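Local coordinates for protein putative ribosomal N-acetyltransferase YdaF (Bacillus subtilis, PDB 1NSL) that probably transfers acetyl groups to protein N termini, possibly those of ribosomal proteins, as a hexamer-forming member of the GNAT acetyltransferase family, at residues R23-I28 and D49-T54; G81-H86 and T112-K117. All coordinates share one frame; numbering follows the deposited sequence.

Contact 1: residues R23-I28 and D49-T54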
loop_
_atom_site.group_PDB
_atom_site.type_symbol
_atom_site.label_atom_id
_atom_site.label_comp_id
_atom_site.label_asym_id
_atom_site.label_seq_id
_atom_site.Cartn_x
_atom_site.Cartn_y
_atom_site.Cartn_z
ATOM N N ARG C 23 1.166 -27.866 6.829
ATOM C CA ARG C 23 0.107 -28.678 7.428
ATOM C C ARG C 23 -1.296 -28.292 6.970
ATOM O O ARG C 23 -2.104 -29.169 6.713
ATOM C CB ARG C 23 0.208 -28.755 8.953
ATOM C CG ARG C 23 1.446 -29.544 9.389
ATOM C CD ARG C 23 1.715 -29.698 10.933
ATOM N NE ARG C 23 2.974 -30.416 11.275
ATOM C CZ ARG C 23 3.354 -30.720 12.530
ATOM N NH1 ARG C 23 4.496 -31.374 12.758
ATOM N NH2 ARG C 23 2.583 -30.389 13.570
ATOM N N LEU C 24 -1.589 -27.002 6.848
ATOM C CA LEU C 24 -2.891 -26.590 6.382
ATOM C C LEU C 24 -3.130 -27.094 4.953
ATOM O O LEU C 24 -4.142 -27.705 4.654
ATOM C CB LEU C 24 -3.011 -25.077 6.414
ATOM C CG LEU C 24 -4.379 -24.514 6.046
ATOM C CD1 LEU C 24 -5.358 -25.047 7.018
ATOM C CD2 LEU C 24 -4.400 -23.041 6.124
ATOM N N ALA C 25 -2.197 -26.837 4.065
ATOM C CA ALA C 25 -2.381 -27.223 2.683
ATOM C C ALA C 25 -2.579 -28.736 2.538
ATOM O O ALA C 25 -3.397 -29.209 1.761
ATOM C CB ALA C 25 -1.179 -26.751 1.841
ATOM N N GLU C 26 -1.836 -29.511 3.297
ATOM C CA GLU C 26 -1.960 -30.953 3.171
ATOM C C GLU C 26 -3.329 -31.383 3.677
ATOM O O GLU C 26 -4.031 -32.179 3.049
ATOM C CB GLU C 26 -0.836 -31.622 3.935
ATOM C CG GLU C 26 -0.904 -33.124 4.097
ATOM C CD GLU C 26 0.338 -33.601 4.824
ATOM O OE1 GLU C 26 1.002 -32.734 5.462
ATOM O OE2 GLU C 26 0.683 -34.804 4.731
ATOM N N LEU C 27 -3.726 -30.811 4.797
ATOM C CA LEU C 27 -5.043 -31.102 5.342
ATOM C C LEU C 27 -6.108 -30.689 4.324
ATOM O O LEU C 27 -7.202 -31.231 4.272
ATOM C CB LEU C 27 -5.236 -30.295 6.607
ATOM C CG LEU C 27 -5.612 -30.886 7.939
ATOM C CD1 LEU C 27 -5.054 -32.228 8.152
ATOM C CD2 LEU C 27 -4.960 -29.948 8.908
ATOM N N ILE C 28 -5.792 -29.733 3.477
ATOM C CA ILE C 28 -6.838 -29.305 2.598
ATOM C C ILE C 28 -6.944 -30.185 1.377
ATOM O O ILE C 28 -8.030 -30.348 0.842
ATOM C CB ILE C 28 -6.687 -27.848 2.213
ATOM C CG1 ILE C 28 -7.239 -26.974 3.343
ATOM C CG2 ILE C 28 -7.448 -27.561 0.960
ATOM C CD1 ILE C 28 -7.009 -25.516 3.153
ATOM N N ASP C 49 2.994 -22.584 -0.564
ATOM C CA ASP C 49 3.550 -21.255 -0.715
ATOM C C ASP C 49 2.479 -20.183 -0.626
ATOM O O ASP C 49 2.618 -19.217 0.075
ATOM C CB ASP C 49 4.276 -21.152 -2.043
ATOM C CG ASP C 49 5.655 -21.733 -1.974
ATOM O OD1 ASP C 49 6.573 -21.096 -2.502
ATOM O OD2 ASP C 49 5.928 -22.811 -1.392
ATOM N N THR C 50 1.399 -20.354 -1.353
ATOM C CA THR C 50 0.350 -19.368 -1.324
ATOM C C THR C 50 -0.169 -19.129 0.089
ATOM O O THR C 50 -0.271 -17.976 0.498
ATOM C CB THR C 50 -0.764 -19.712 -2.328
ATOM O OG1 THR C 50 -0.215 -19.785 -3.678
ATOM C CG2 THR C 50 -1.799 -18.573 -2.380
ATOM N N TYR C 51 -0.451 -20.181 0.861
ATOM C CA TYR C 51 -0.884 -19.946 2.241
ATOM C C TYR C 51 0.177 -19.248 3.078
ATOM O O TYR C 51 -0.133 -18.450 3.963
ATOM C CB TYR C 51 -1.332 -21.229 2.952
ATOM C CG TYR C 51 -2.647 -21.678 2.476
ATOM C CD1 TYR C 51 -2.752 -22.673 1.500
ATOM C CD2 TYR C 51 -3.787 -21.073 2.920
ATOM C CE1 TYR C 51 -3.984 -23.064 1.035
ATOM C CE2 TYR C 51 -5.011 -21.453 2.446
ATOM C CZ TYR C 51 -5.105 -22.434 1.528
ATOM O OH TYR C 51 -6.332 -22.790 1.092
ATOM N N ARG C 52 1.428 -19.557 2.805
ATOM C CA ARG C 52 2.489 -18.943 3.564
ATOM C C ARG C 52 2.691 -17.503 3.195
ATOM O O ARG C 52 2.937 -16.658 4.049
ATOM C CB ARG C 52 3.790 -19.667 3.307
ATOM C CG ARG C 52 4.846 -19.383 4.315
ATOM C CD ARG C 52 6.011 -20.403 4.344
ATOM N NE ARG C 52 6.118 -21.048 3.048
ATOM C CZ ARG C 52 6.064 -22.353 2.849
ATOM N NH1 ARG C 52 5.949 -23.191 3.873
ATOM N NH2 ARG C 52 6.143 -22.817 1.619
ATOM N N GLU C 53 2.603 -17.177 1.923
ATOM C CA GLU C 53 3.008 -15.823 1.589
ATOM C C GLU C 53 1.888 -14.791 1.543
ATOM O O GLU C 53 2.111 -13.590 1.718
ATOM C CB GLU C 53 3.823 -15.826 0.297
ATOM C CG GLU C 53 5.136 -16.601 0.360
ATOM C CD GLU C 53 5.484 -17.195 -1.008
ATOM O OE1 GLU C 53 4.881 -16.737 -2.009
ATOM O OE2 GLU C 53 6.338 -18.128 -1.116
ATOM N N THR C 54 0.676 -15.286 1.350
ATOM C CA THR C 54 -0.453 -14.459 1.073
ATOM C C THR C 54 -1.622 -14.780 1.945
ATOM O O THR C 54 -2.101 -13.933 2.698
ATOM C CB THR C 54 -0.843 -14.731 -0.351
ATOM O OG1 THR C 54 0.170 -14.166 -1.186
ATOM C CG2 THR C 54 -2.077 -13.984 -0.714
#
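Beside the packing of Tyr51 on Leu24, Ala25 and Ile28, the guanidinium group of Arg52 is held between two carboxylates, one from each of the two helices. Asp49 OD2 lies at its edge and in its plane, 3.0 Å from Arg52 NH2, in a salt bridge whose hydrogen bond is weak, bent to 123° at the hydrogen. Arg52 NH1 makes a second salt bridge, to Glu22 of helix 21-30, so this one charge probably helps tie the helices together.

The contact between 23-28 and 49-54 proper has no hydrogen bond and is carried by the tyrosine, which supplies about half of the buried 153 Å². With its CG beside the backbone N and anti to the carbonyl carbon (chi1 -74°), the ring projects toward helix 21-30. Leu24 crosses it at about a right angle and makes an off-centre CH-pi contact, CD2 lying 3.8 Å from Tyr51 CD2. At the hydroxyl end of the ring, Ile28 CD1 comes 3.5 Å from Tyr51 OH, while the small Ala25 CB sits 4.4 Å from Tyr51 CD1, where the backbones are nearest. An alanine in place of Tyr51 would remove the ring and is likely to leave Leu24 CD2 and Ile28 CD1 without their common partner, opening a gap between the helices.

The segment axes run closer to antiparallel than perpendicular, at 138°, and pass 9.7 Å apart. The two helices form the pair that GNAT enzymes insert between the first two strands of the core fold. Ser46, in the connecting loop, packs on Ala25, Ile28 and Tyr51; Trp59, further along helix 48-65, meets Leu24 and Tyr51; and Leu24 also reaches Leu79 and Met82 of strand 78-89, placing helix 21-30 against the sheet.

Contact 2: residues G81-H86 and T112-K117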
loop_
_atom_site.group_PDB
_atom_site.type_symbol
_atom_site.label_atom_id
_atom_site.label_comp_id
_atom_site.label_asym_id
_atom_site.label_seq_id
_atom_site.Cartn_x
_atom_site.Cartn_y
_atom_site.Cartn_z
ATOM N N GLY C 81 -8.297 -28.603 11.842
ATOM C CA GLY C 81 -9.306 -27.789 11.160
ATOM C C GLY C 81 -9.176 -26.293 11.414
ATOM O O GLY C 81 -8.120 -25.840 11.868
HETATM N N MSE C 82 -10.251 -25.551 11.133
HETATM C CA MSE C 82 -10.294 -24.082 11.237
HETATM C C MSE C 82 -11.668 -23.636 11.715
HETATM O O MSE C 82 -12.685 -24.256 11.371
HETATM C CB MSE C 82 -10.082 -23.418 9.850
HETATM C CG MSE C 82 -8.883 -23.834 9.104
HETATM SE SE MSE C 82 -8.318 -22.415 7.930
HETATM C CE MSE C 82 -9.855 -22.019 7.005
ATOM N N ILE C 83 -11.718 -22.555 12.485
ATOM C CA ILE C 83 -13.018 -21.986 12.856
ATOM C C ILE C 83 -12.911 -20.588 12.487
ATOM O O ILE C 83 -11.802 -20.077 12.343
ATOM C CB ILE C 83 -13.315 -22.051 14.306
ATOM C CG1 ILE C 83 -14.665 -21.442 14.566
ATOM C CG2 ILE C 83 -12.364 -21.231 15.081
ATOM C CD1 ILE C 83 -15.174 -21.929 15.958
ATOM N N SER C 84 -14.045 -19.936 12.363
ATOM C CA SER C 84 -14.000 -18.638 11.763
ATOM C C SER C 84 -15.206 -17.797 12.066
ATOM O O SER C 84 -16.348 -18.295 12.159
ATOM C CB SER C 84 -13.939 -18.849 10.300
ATOM O OG SER C 84 -14.405 -17.688 9.626
ATOM N N LEU C 85 -14.946 -16.503 12.230
ATOM C CA LEU C 85 -16.014 -15.560 12.505
ATOM C C LEU C 85 -15.784 -14.522 11.466
ATOM O O LEU C 85 -14.740 -13.909 11.479
ATOM C CB LEU C 85 -15.845 -14.945 13.876
ATOM C CG LEU C 85 -16.767 -13.764 14.104
ATOM C CD1 LEU C 85 -18.026 -14.267 14.540
ATOM C CD2 LEU C 85 -16.205 -12.890 15.194
ATOM N N HIS C 86 -16.753 -14.325 10.579
ATOM C CA HIS C 86 -16.615 -13.445 9.436
ATOM C C HIS C 86 -17.908 -12.699 9.192
ATOM O O HIS C 86 -18.818 -12.888 9.921
ATOM C CB HIS C 86 -16.205 -14.251 8.215
ATOM C CG HIS C 86 -17.085 -15.421 7.943
ATOM N ND1 HIS C 86 -18.165 -15.362 7.089
ATOM C CD2 HIS C 86 -17.061 -16.679 8.429
ATOM C CE1 HIS C 86 -18.764 -16.535 7.052
ATOM N NE2 HIS C 86 -18.136 -17.346 7.885
ATOM N N THR C 112 -18.385 -28.107 18.044
ATOM C CA THR C 112 -19.326 -27.564 19.017
ATOM C C THR C 112 -18.565 -26.837 20.107
ATOM O O THR C 112 -18.644 -25.602 20.235
ATOM C CB THR C 112 -20.139 -28.661 19.599
ATOM O OG1 THR C 112 -20.977 -29.181 18.575
ATOM C CG2 THR C 112 -21.157 -28.113 20.642
ATOM N N ALA C 113 -17.751 -27.592 20.832
ATOM C CA ALA C 113 -16.941 -27.029 21.892
ATOM C C ALA C 113 -16.234 -25.727 21.488
ATOM O O ALA C 113 -16.250 -24.784 22.256
ATOM C CB ALA C 113 -15.956 -28.036 22.342
ATOM N N ALA C 114 -15.595 -25.697 20.321
ATOM C CA ALA C 114 -14.952 -24.509 19.853
ATOM C C ALA C 114 -15.931 -23.355 19.515
ATOM O O ALA C 114 -15.621 -22.205 19.806
ATOM C CB ALA C 114 -14.046 -24.830 18.634
ATOM N N CYS C 115 -17.081 -23.654 18.888
ATOM C CA CYS C 115 -18.092 -22.595 18.615
ATOM C C CYS C 115 -18.532 -21.932 19.943
ATOM O O CYS C 115 -18.656 -20.724 20.005
ATOM C CB CYS C 115 -19.312 -23.107 17.806
ATOM S SG CYS C 115 -18.833 -23.646 16.130
ATOM N N ARG C 116 -18.749 -22.711 21.004
ATOM C CA ARG C 116 -19.119 -22.087 22.265
ATOM C C ARG C 116 -18.046 -21.067 22.736
ATOM O O ARG C 116 -18.383 -19.921 23.116
ATOM C CB ARG C 116 -19.462 -23.110 23.348
ATOM C CG ARG C 116 -20.586 -24.085 22.963
ATOM C CD ARG C 116 -20.891 -25.259 23.996
ATOM N NE ARG C 116 -22.321 -25.554 23.990
ATOM C CZ ARG C 116 -22.841 -26.780 23.882
ATOM N NH1 ARG C 116 -22.029 -27.817 23.759
ATOM N NH2 ARG C 116 -24.159 -26.978 23.888
ATOM N N LYS C 117 -16.771 -21.423 22.746
ATOM C CA LYS C 117 -15.848 -20.379 23.132
ATOM C C LYS C 117 -16.052 -19.149 22.237
ATOM O O LYS C 117 -16.083 -18.013 22.751
ATOM C CB LYS C 117 -14.390 -20.803 23.073
ATOM C CG LYS C 117 -13.896 -21.594 24.267
ATOM C CD LYS C 117 -14.062 -20.907 25.639
ATOM C CE LYS C 117 -13.834 -21.971 26.720
ATOM N NZ LYS C 117 -14.654 -21.915 27.960
#
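Ile83 packs on Ala114 and Cys115 where the central sheet of the GNAT fold meets helix 110-124. This helix follows strand 94-101, and in GNAT enzymes the turn that leads into it characteristically binds the pyrophosphate of acetyl-CoA; the contact described here lies further along the helix, on the flank that faces the sheet.

Hydrogen bonds tie the strand to its neighbours and the helix to itself, but none joins the two segments. Strand 78-89 is paired with a neighbour on each side: Ile83 exchanges backbone bonds with Ala71 of strand 69-75, and Met82 and Ser84 bond with Trp100 and Gly98 of strand 94-101. In the helix, Arg116 N bonds to Thr112 O at 3.0 Å. What remains for the interface is apolar contact, 97 Å² in all, more than half of it contributed by the isoleucine.

Among side chains, a single methyl does the touching. Ile83 sends its longer branch toward the helix with CG1 anti to the backbone N (chi1 180°), and the terminal CD1 lies 4.1 Å from Ala114 CB and 4.0 Å from Cys115 SG. The short alanine side chain probably allows the close approach, with the CA atoms of Ile83 and Ala114 7.7 Å apart. Cys115 turns its sulfur beside its own backbone N, and it also packs on Tyr99 of strand 94-101. Ala114 also rests on Leu73 of strand 69-75, so the helix touches three adjacent strands. Met82, the residue before Ile83, has Leu16 and Phe40 among its partners instead.

The last kind of contact is between side chain and main chain. Ile83 CD1 packs against the peptide unit that joins the two helical residues, 3.9 Å from both Ala114 O and Cys115 N.

Both contacts are buried, and neither uses a hydrogen bond across its segments, yet they occupy different levels of the fold. The centre of contact 2 lies about 5 Å from the centre of the chain, and the contact joins sheet to helix through one aliphatic methyl. Contact 1, its centre about 16 Å from the centre of the chain, joins two helices through an aromatic ring and has a salt-bridged arginine alongside. They share no element. The centres of contact 1 and contact 2 are about 20 Å apart. Strand 78-89 nevertheless connects them: selenomethionine Met82, beside the isoleucine of contact 2, touches contact 1, its SE 4.1 Å from Leu24 CD1, so the strand packs against both helical layers.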